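PDB 4UPK: phosphonate monoester hydrolase from Ruegeria pomeroyi, which belongs to the sulfatase family of hydrolases, within the alkaline phosphatase superfamily, and is built round a mixed beta sheet flanked by helices. Local coordinates for residues V78-G83 with W358-V363; L107-P112 with P137-A142; L341-A346 with L372-P377. One frame throughout, in Å; residues are numbered along the deposited sequence.

Contact 1 (V78-G83 with W358-V363); sequences VTNPCG and WGKMTV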
loop_
_atom_site.group_PDB
_atom_site.type_symbol
_atom_site.label_atom_id
_atom_site.label_comp_id
_atom_site.label_asym_id
_atom_site.label_seq_id
_atom_site.Cartn_x
_atom_site.Cartn_y
_atom_site.Cartn_z
ATOM N N VAL A 78 27.156 9.315 12.928
ATOM C CA VAL A 78 27.514 8.917 11.560
ATOM C C VAL A 78 27.104 9.967 10.537
ATOM O O VAL A 78 27.452 9.865 9.356
ATOM C CB VAL A 78 27.058 7.486 11.153
ATOM C CG1 VAL A 78 27.451 6.458 12.200
ATOM C CG2 VAL A 78 25.555 7.428 10.857
ATOM N N THR A 79 26.348 10.973 10.975
ATOM C CA THR A 79 25.923 12.044 10.082
ATOM C C THR A 79 25.506 13.278 10.815
ATOM O O THR A 79 25.340 13.238 12.023
ATOM C CB THR A 79 24.954 11.580 8.970
ATOM O OG1 THR A 79 24.810 12.622 8.005
ATOM C CG2 THR A 79 23.621 11.153 9.502
ATOM N N ASN A 80 25.315 14.364 10.068
ATOM C CA ASN A 80 24.902 15.655 10.580
ATOM C C ASN A 80 24.133 16.456 9.497
ATOM O O ASN A 80 24.316 16.202 8.284
ATOM C CB ASN A 80 26.131 16.434 11.058
ATOM C CG ASN A 80 26.275 16.463 12.546
ATOM O OD1 ASN A 80 25.330 16.770 13.259
ATOM N ND2 ASN A 80 27.474 16.233 13.039
ATOM N N PRO A 81 23.254 17.406 9.907
ATOM C CA PRO A 81 22.911 17.809 11.284
ATOM C C PRO A 81 21.821 16.964 11.944
ATOM O O PRO A 81 21.752 15.766 11.707
ATOM C CB PRO A 81 22.616 19.309 11.153
ATOM C CG PRO A 81 22.325 19.547 9.672
ATOM C CD PRO A 81 22.518 18.229 8.939
ATOM N N CYS A 82 21.023 17.583 12.832
ATOM C CA CYS A 82 19.953 16.985 13.632
ATOM C C CYS A 82 19.080 15.969 12.910
ATOM O O CYS A 82 18.983 14.840 13.390
ATOM C CB CYS A 82 19.127 18.071 14.310
ATOM S SG CYS A 82 19.365 19.710 13.586
ATOM N N GLY A 83 18.460 16.379 11.789
ATOM C CA GLY A 83 17.584 15.541 10.975
ATOM C C GLY A 83 18.310 14.295 10.494
ATOM O O GLY A 83 18.011 13.196 10.967
ATOM N N TRP A 358 30.906 27.501 14.943
ATOM C CA TRP A 358 29.803 27.176 15.836
ATOM C C TRP A 358 28.909 26.194 15.122
ATOM O O TRP A 358 28.926 26.132 13.888
ATOM C CB TRP A 358 29.033 28.457 16.200
ATOM C CG TRP A 358 29.858 29.416 17.005
ATOM C CD1 TRP A 358 30.813 30.265 16.528
ATOM C CD2 TRP A 358 29.920 29.501 18.432
ATOM N NE1 TRP A 358 31.475 30.861 17.567
ATOM C CE2 TRP A 358 30.912 30.453 18.749
ATOM C CE3 TRP A 358 29.216 28.878 19.483
ATOM C CZ2 TRP A 358 31.204 30.821 20.066
ATOM C CZ3 TRP A 358 29.517 29.231 20.792
ATOM C CH2 TRP A 358 30.506 30.184 21.074
ATOM N N GLY A 359 28.158 25.412 15.893
ATOM C CA GLY A 359 27.268 24.382 15.368
ATOM C C GLY A 359 27.948 23.058 15.050
ATOM O O GLY A 359 28.916 22.658 15.708
ATOM N N LYS A 360 27.446 22.374 14.001
ATOM C CA LYS A 360 27.920 21.045 13.606
ATOM C C LYS A 360 28.068 20.828 12.081
ATOM O O LYS A 360 28.323 19.704 11.673
ATOM C CB LYS A 360 27.066 19.957 14.304
ATOM C CG LYS A 360 25.573 19.990 14.010
ATOM C CD LYS A 360 24.831 21.051 14.767
ATOM C CE LYS A 360 23.373 20.913 14.534
ATOM N NZ LYS A 360 22.677 22.186 14.822
ATOM N N MET A 361 27.939 21.899 11.248
ATOM C CA MET A 361 28.121 21.824 9.782
ATOM C C MET A 361 29.618 21.988 9.439
ATOM O O MET A 361 30.051 23.000 8.883
ATOM C CB MET A 361 27.235 22.827 9.011
ATOM C CG MET A 361 25.765 22.403 8.924
ATOM S SD MET A 361 25.384 20.888 7.983
ATOM C CE MET A 361 25.776 21.440 6.311
ATOM N N THR A 362 30.403 20.978 9.847
ATOM C CA THR A 362 31.856 20.895 9.686
ATOM C C THR A 362 32.304 19.424 9.695
ATOM O O THR A 362 31.462 18.523 9.751
ATOM C CB THR A 362 32.584 21.802 10.712
ATOM O OG1 THR A 362 33.965 21.836 10.388
ATOM C CG2 THR A 362 32.398 21.345 12.150
ATOM N N VAL A 363 33.636 19.198 9.664
ATOM C CA VAL A 363 34.269 17.872 9.597
ATOM C C VAL A 363 35.106 17.529 10.842
ATOM O O VAL A 363 35.624 16.414 10.921
ATOM C CB VAL A 363 35.069 17.683 8.274
ATOM C CG1 VAL A 363 34.157 17.817 7.058
ATOM C CG2 VAL A 363 36.248 18.658 8.185
#
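Pro81 and Lys360 mark the closest backbone approach, their CA atoms 6.4 Å apart, where a loop running into helix 82-91 meets the long loop between strands 340-346 and 372-375. The motifs are a helix start facing a tight turn: Pro81, preceded by a cis peptide bond, holds the N-cap position, and Met361 is the centre of an inverse gamma turn. Cys82, Gly83, Pro84 and Ser85 open the C-X-P-S-R signature of sulfatases, in which the cysteine of many relatives is oxidised to formylglycine; here it is modelled as cysteine. Lys360 and Met361, next to each other in the turn, both touch the proline. Lys360 buries the largest share of surface of any residue here. Its CG sits between the backbone N and the carbonyl carbon, the crowded position (chi1 59°), and a bend at chi2 (-78°) places CD. Beyond an extended chi3, Lys360 CE lies 3.8 Å from Pro81 CB. The same Lys360 CE is also 4.3 Å from Cys82 SG, a looser approach. Met361 bends at chi2 (-65°), which places its sulfur at the proline ring, with SD 3.7 Å from Pro81 CG and 4.0 Å from Pro81 CD; the two side chains cross obliquely. Around this apolar meeting, Leu435 of strand 431-436 touches Asn80 and Met361, while Tyr286 of helix 280-286 also packs on Met361. Asn80 crosses Lys360 at about a right angle. Its ND2 is bonded to Ala367 O, consistent with the assignment of the amide, OD1 being the end nearer Lys360 CG. Asn80 OD1 is buried with no polar partner in the model and rests against methylene carbon, 3.3 Å from Lys360 CG and 3.8 Å from Lys360 CB.

Contact 2 (L107-P112 with P137-A142); sequences LRHDTP and PRAYDA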
loop_
_atom_site.group_PDB
_atom_site.type_symbol
_atom_site.label_atom_id
_atom_site.label_comp_id
_atom_site.label_asym_id
_atom_site.label_seq_id
_atom_site.Cartn_x
_atom_site.Cartn_y
_atom_site.Cartn_z
ATOM N N LEU A 107 12.480 10.821 4.323
ATOM C CA LEU A 107 12.914 9.468 4.627
ATOM C C LEU A 107 11.821 8.555 4.061
ATOM O O LEU A 107 10.636 8.867 4.251
ATOM C CB LEU A 107 13.039 9.289 6.157
ATOM C CG LEU A 107 13.513 7.929 6.682
ATOM C CD1 LEU A 107 15.004 7.724 6.429
ATOM C CD2 LEU A 107 13.237 7.818 8.170
ATOM N N ARG A 108 12.201 7.467 3.325
ATOM C CA ARG A 108 11.259 6.489 2.744
ATOM C C ARG A 108 10.271 6.007 3.839
ATOM O O ARG A 108 10.685 5.721 4.966
ATOM C CB ARG A 108 12.004 5.268 2.184
ATOM C CG ARG A 108 12.736 5.456 0.870
ATOM C CD ARG A 108 13.369 4.118 0.502
ATOM N NE ARG A 108 14.252 4.210 -0.659
ATOM C CZ ARG A 108 13.870 4.006 -1.914
ATOM N NH1 ARG A 108 12.607 3.699 -2.189
ATOM N NH2 ARG A 108 14.734 4.137 -2.905
ATOM N N HIS A 109 8.976 5.932 3.509
ATOM C CA HIS A 109 7.957 5.512 4.472
ATOM C C HIS A 109 8.134 4.090 5.001
ATOM O O HIS A 109 7.824 3.832 6.164
ATOM C CB HIS A 109 6.549 5.700 3.913
ATOM C CG HIS A 109 5.517 5.856 4.990
ATOM N ND1 HIS A 109 5.579 6.899 5.907
ATOM C CD2 HIS A 109 4.414 5.113 5.250
ATOM C CE1 HIS A 109 4.534 6.743 6.702
ATOM N NE2 HIS A 109 3.794 5.692 6.339
ATOM N N ASP A 110 8.632 3.179 4.152
ATOM C CA ASP A 110 8.827 1.773 4.493
ATOM C C ASP A 110 10.194 1.461 5.154
ATOM O O ASP A 110 10.533 0.283 5.319
ATOM C CB ASP A 110 8.537 0.885 3.267
ATOM C CG ASP A 110 9.393 1.136 2.035
ATOM O OD1 ASP A 110 10.183 2.115 2.035
ATOM O OD2 ASP A 110 9.291 0.350 1.078
ATOM N N THR A 111 10.942 2.505 5.572
ATOM C CA THR A 111 12.233 2.341 6.245
ATOM C C THR A 111 12.017 1.798 7.661
ATOM O O THR A 111 11.377 2.470 8.468
ATOM C CB THR A 111 13.060 3.652 6.249
ATOM O OG1 THR A 111 13.210 4.103 4.908
ATOM C CG2 THR A 111 14.440 3.475 6.858
ATOM N N PRO A 112 12.544 0.599 7.986
ATOM C CA PRO A 112 12.387 0.085 9.345
ATOM C C PRO A 112 13.085 0.989 10.363
ATOM O O PRO A 112 14.164 1.510 10.100
ATOM C CB PRO A 112 13.036 -1.306 9.271
ATOM C CG PRO A 112 13.094 -1.636 7.838
ATOM C CD PRO A 112 13.324 -0.335 7.158
ATOM N N PRO A 137 6.597 12.130 0.970
ATOM C CA PRO A 137 5.441 12.727 0.272
ATOM C C PRO A 137 4.519 11.710 -0.404
ATOM O O PRO A 137 3.345 12.011 -0.617
ATOM C CB PRO A 137 6.089 13.665 -0.761
ATOM C CG PRO A 137 7.475 13.850 -0.316
ATOM C CD PRO A 137 7.869 12.600 0.382
ATOM N N ARG A 138 5.052 10.514 -0.728
ATOM C CA ARG A 138 4.325 9.405 -1.352
ATOM C C ARG A 138 3.310 8.759 -0.384
ATOM O O ARG A 138 2.353 8.135 -0.835
ATOM C CB ARG A 138 5.309 8.344 -1.885
ATOM C CG ARG A 138 6.341 8.885 -2.885
ATOM C CD ARG A 138 7.452 7.891 -3.229
ATOM N NE ARG A 138 8.171 7.436 -2.037
ATOM C CZ ARG A 138 8.956 6.366 -1.984
ATOM N NH1 ARG A 138 9.164 5.629 -3.072
ATOM N NH2 ARG A 138 9.537 6.018 -0.845
ATOM N N ALA A 139 3.519 8.912 0.940
ATOM C CA ALA A 139 2.666 8.338 1.989
ATOM C C ALA A 139 1.554 9.258 2.509
ATOM O O ALA A 139 0.710 8.798 3.294
ATOM C CB ALA A 139 3.527 7.875 3.148
ATOM N N TYR A 140 1.550 10.545 2.097
ATOM C CA TYR A 140 0.571 11.530 2.570
ATOM C C TYR A 140 -0.078 12.361 1.461
ATOM O O TYR A 140 0.498 12.510 0.382
ATOM C CB TYR A 140 1.253 12.503 3.547
ATOM C CG TYR A 140 1.678 11.909 4.866
ATOM C CD1 TYR A 140 2.941 11.342 5.021
ATOM C CD2 TYR A 140 0.871 12.024 5.993
ATOM C CE1 TYR A 140 3.361 10.837 6.251
ATOM C CE2 TYR A 140 1.285 11.533 7.231
ATOM C CZ TYR A 140 2.533 10.944 7.356
ATOM O OH TYR A 140 2.944 10.457 8.572
ATOM N N ASP A 141 -1.249 12.984 1.771
ATOM C CA ASP A 141 -1.930 13.937 0.881
ATOM C C ASP A 141 -1.000 15.164 0.781
ATOM O O ASP A 141 -0.356 15.506 1.778
ATOM C CB ASP A 141 -3.310 14.352 1.450
ATOM C CG ASP A 141 -3.966 15.517 0.721
ATOM O OD1 ASP A 141 -4.231 15.387 -0.498
ATOM O OD2 ASP A 141 -4.206 16.555 1.364
ATOM N N ALA A 142 -0.914 15.800 -0.416
ATOM C CA ALA A 142 -0.072 16.985 -0.680
ATOM C C ALA A 142 -0.210 18.103 0.366
ATOM O O ALA A 142 0.805 18.692 0.743
ATOM C CB ALA A 142 -0.362 17.535 -2.074
HETATM O O HOH W 1 10.389 2.964 -0.445
#
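Ala139 places its CB over the centre of one face of the His109 ring, 3.5 Å from the centroid and 14° off the normal, a CH-pi contact. His109 is turned to it with CG anti to the backbone N (chi1 -155°). Tyr140 approaches the same ring obliquely, His109 CE1 lying 4.3 Å from Tyr140 CE1. Beside the ring contact two arginines come together. Arg138 NH2 lies 3.7 Å from Arg108 CG, and the guanidinium planes are turned 67° apart, with Arg108 NH1 and Arg138 NH1 4.0 Å from each other. Water 1 relates these like charges. It accepts from Arg108 NH1 at 2.9 Å, in the guanidinium plane. It also accepts from Arg138 NH2 at 3.2 Å. Asp110 OD1, to which the water probably donates, is 2.6 Å from it, and this carboxylate probably offsets part of the repulsion. Arg108 and Asp110 are set by a turn in which Arg108 O accepts from the backbone N of Thr111. The side chain adds a second bond, Thr111 OG1 to Arg108 O at 3.0 Å. One shell out, Asp136 OD2 takes both a salt bridge from Arg138 NH2 and the N-H of His109, joining the two loops. Arg108 NH2 forms a salt bridge with Asp518 of the second subunit. The whole is a type I beta turn, Arg108 to Thr111, within a water-linked, charged loop pair at a subunit interface.

Contact 3 (L341-A346 with L372-P377); sequences LIVVTA and LIIRAP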
loop_
_atom_site.group_PDB
_atom_site.type_symbol
_atom_site.label_atom_id
_atom_site.label_comp_id
_atom_site.label_asym_id
_atom_site.label_seq_id
_atom_site.Cartn_x
_atom_site.Cartn_y
_atom_site.Cartn_z
ATOM N N LEU A 341 16.604 -1.091 30.501
ATOM C CA LEU A 341 17.709 -0.804 29.609
ATOM C C LEU A 341 17.688 0.722 29.463
ATOM O O LEU A 341 16.724 1.289 28.916
ATOM C CB LEU A 341 17.550 -1.494 28.227
ATOM C CG LEU A 341 18.539 -1.080 27.129
ATOM C CD1 LEU A 341 19.984 -1.469 27.484
ATOM C CD2 LEU A 341 18.148 -1.645 25.802
ATOM N N ILE A 342 18.716 1.383 30.016
ATOM C CA ILE A 342 18.862 2.833 29.970
ATOM C C ILE A 342 19.909 3.178 28.937
ATOM O O ILE A 342 21.031 2.668 29.000
ATOM C CB ILE A 342 19.136 3.494 31.363
ATOM C CG1 ILE A 342 18.010 3.148 32.388
ATOM C CG2 ILE A 342 19.318 5.024 31.222
ATOM C CD1 ILE A 342 18.305 3.520 33.869
ATOM N N VAL A 343 19.521 4.000 27.955
ATOM C CA VAL A 343 20.424 4.456 26.907
ATOM C C VAL A 343 20.445 5.985 26.951
ATOM O O VAL A 343 19.415 6.640 26.751
ATOM C CB VAL A 343 20.118 3.928 25.472
ATOM C CG1 VAL A 343 21.217 4.356 24.497
ATOM C CG2 VAL A 343 19.931 2.415 25.433
ATOM N N VAL A 344 21.623 6.546 27.247
ATOM C CA VAL A 344 21.807 7.993 27.292
ATOM C C VAL A 344 22.910 8.353 26.303
ATOM O O VAL A 344 24.016 7.804 26.366
ATOM C CB VAL A 344 22.039 8.594 28.710
ATOM C CG1 VAL A 344 22.089 10.128 28.659
ATOM C CG2 VAL A 344 20.955 8.141 29.684
ATOM N N THR A 345 22.594 9.278 25.389
ATOM C CA THR A 345 23.518 9.759 24.375
ATOM C C THR A 345 23.158 11.199 23.952
ATOM O O THR A 345 22.175 11.764 24.423
ATOM C CB THR A 345 23.495 8.769 23.146
ATOM O OG1 THR A 345 24.633 9.010 22.312
ATOM C CG2 THR A 345 22.191 8.837 22.332
ATOM N N ALA A 346 23.956 11.764 23.033
ATOM C CA ALA A 346 23.689 13.009 22.332
ATOM C C ALA A 346 23.623 12.641 20.847
ATOM O O ALA A 346 24.269 11.678 20.429
ATOM C CB ALA A 346 24.771 14.042 22.589
ATOM N N LEU A 372 27.954 8.480 25.476
ATOM C CA LEU A 372 27.120 7.297 25.427
ATOM C C LEU A 372 27.255 6.486 26.713
ATOM O O LEU A 372 28.348 6.034 27.056
ATOM C CB LEU A 372 27.353 6.410 24.166
ATOM C CG LEU A 372 26.529 5.100 24.098
ATOM C CD1 LEU A 372 25.030 5.359 24.046
ATOM C CD2 LEU A 372 26.922 4.270 22.929
ATOM N N ILE A 373 26.127 6.330 27.427
ATOM C CA ILE A 373 26.054 5.566 28.664
ATOM C C ILE A 373 24.951 4.564 28.464
ATOM O O ILE A 373 23.835 4.926 28.070
ATOM C CB ILE A 373 25.823 6.415 29.968
ATOM C CG1 ILE A 373 26.804 7.627 30.089
ATOM C CG2 ILE A 373 25.890 5.520 31.226
ATOM C CD1 ILE A 373 26.322 8.782 31.019
ATOM N N ILE A 374 25.262 3.289 28.722
ATOM C CA ILE A 374 24.275 2.238 28.626
ATOM C C ILE A 374 24.256 1.443 29.917
ATOM O O ILE A 374 25.280 0.895 30.330
ATOM C CB ILE A 374 24.418 1.339 27.354
ATOM C CG1 ILE A 374 24.306 2.185 26.041
ATOM C CG2 ILE A 374 23.391 0.176 27.387
ATOM C CD1 ILE A 374 24.519 1.397 24.693
ATOM N N ARG A 375 23.083 1.390 30.558
ATOM C CA ARG A 375 22.889 0.569 31.734
ATOM C C ARG A 375 21.884 -0.506 31.394
ATOM O O ARG A 375 20.798 -0.224 30.887
ATOM C CB ARG A 375 22.411 1.364 32.959
ATOM C CG ARG A 375 22.751 0.601 34.232
ATOM C CD ARG A 375 22.103 1.157 35.465
ATOM N NE ARG A 375 22.385 0.318 36.634
ATOM C CZ ARG A 375 21.721 -0.791 36.958
ATOM N NH1 ARG A 375 20.731 -1.231 36.189
ATOM N NH2 ARG A 375 22.059 -1.480 38.038
ATOM N N ALA A 376 22.253 -1.741 31.677
ATOM C CA ALA A 376 21.395 -2.886 31.458
ATOM C C ALA A 376 21.521 -3.783 32.673
ATOM O O ALA A 376 22.628 -3.892 33.210
ATOM C CB ALA A 376 21.842 -3.634 30.205
ATOM N N PRO A 377 20.432 -4.440 33.137
ATOM C CA PRO A 377 20.583 -5.395 34.261
ATOM C C PRO A 377 21.680 -6.426 33.968
ATOM O O PRO A 377 21.693 -7.025 32.891
ATOM C CB PRO A 377 19.200 -6.067 34.365
ATOM C CG PRO A 377 18.461 -5.689 33.124
ATOM C CD PRO A 377 19.039 -4.397 32.639
#
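Ile342 and Arg375, and two residues on Val344 and Ile373, form the hydrogen-bonded pairs of an antiparallel ladder whose strand axes approach to 4.7 Å. Each pair contributes two N-H to O bonds, with angles at hydrogen between 160° and 172°. Ile342 N to Arg375 O and Ile373 N to Val344 O both measure 2.8 Å. Arg375 N to Ile342 O and Val344 N to Ile373 O are each 2.9 Å. The carbonyls are also approached by CA-H groups: Ile374 CA lies 3.3 Å from Ile342 O, and Leu372 CA is equally near Val344 O. The tight side of the sheet carries Val343, Thr345, Ile374 and Leu372. Val343 and Ile374 lie side by side, pointing the same way, while Leu372 turns its CG anti to the backbone N (chi1 177°). Leu372 CD1 comes 4.0 Å from Val343 CG1, 3.8 Å from Thr345 CB and 3.5 Å from Val344 O. Leu341 CD1 extends the row, 3.8 Å from Ile374 CG2. Leu394 of helix 394-402 covers this face, while Phe72, on the neighbouring strand 70-76, packs beside Leu372 and Ile374; Thr345 OG1 is bonded to Pro371 O. On the other face Val344 and Ile373 pack on Leu65 of helix 60-67. Solvent is nearer at the Arg375 end, where Arg375 is partly exposed and Pro377 exposed; the guanidinium end of Arg375 extends past the ladder to a salt bridge between NE and Asp68. Helices thus cover both faces of a sheet in which strand 340-346 also pairs in parallel with strand 35-41. The chemistry implies a division of labour: backbone bonds set the register, mostly aliphatic groups fill both faces, and charge is confined to the end nearer solvent.

How the contacts relate
Contact 3 is the core element, a buried strand pair, whereas contacts 1 and 2 are surface contacts, though the centre of contact 1 is about 8 Å from the centre of the chain. Contacts 1 and 3 alternate along the chain: the loop 358-363 of contact 1 belongs to the connection between the two strands of contact 3, and their centres are about 22 Å apart. Contact 2 is nested within the loop that contact 1 closes, about 24 Å from it between centres. The chemistry follows position: regular backbone bonding in contact 3, loop side chains meeting at a helix start in contact 1, and charged groups with water at a subunit boundary in contact 2.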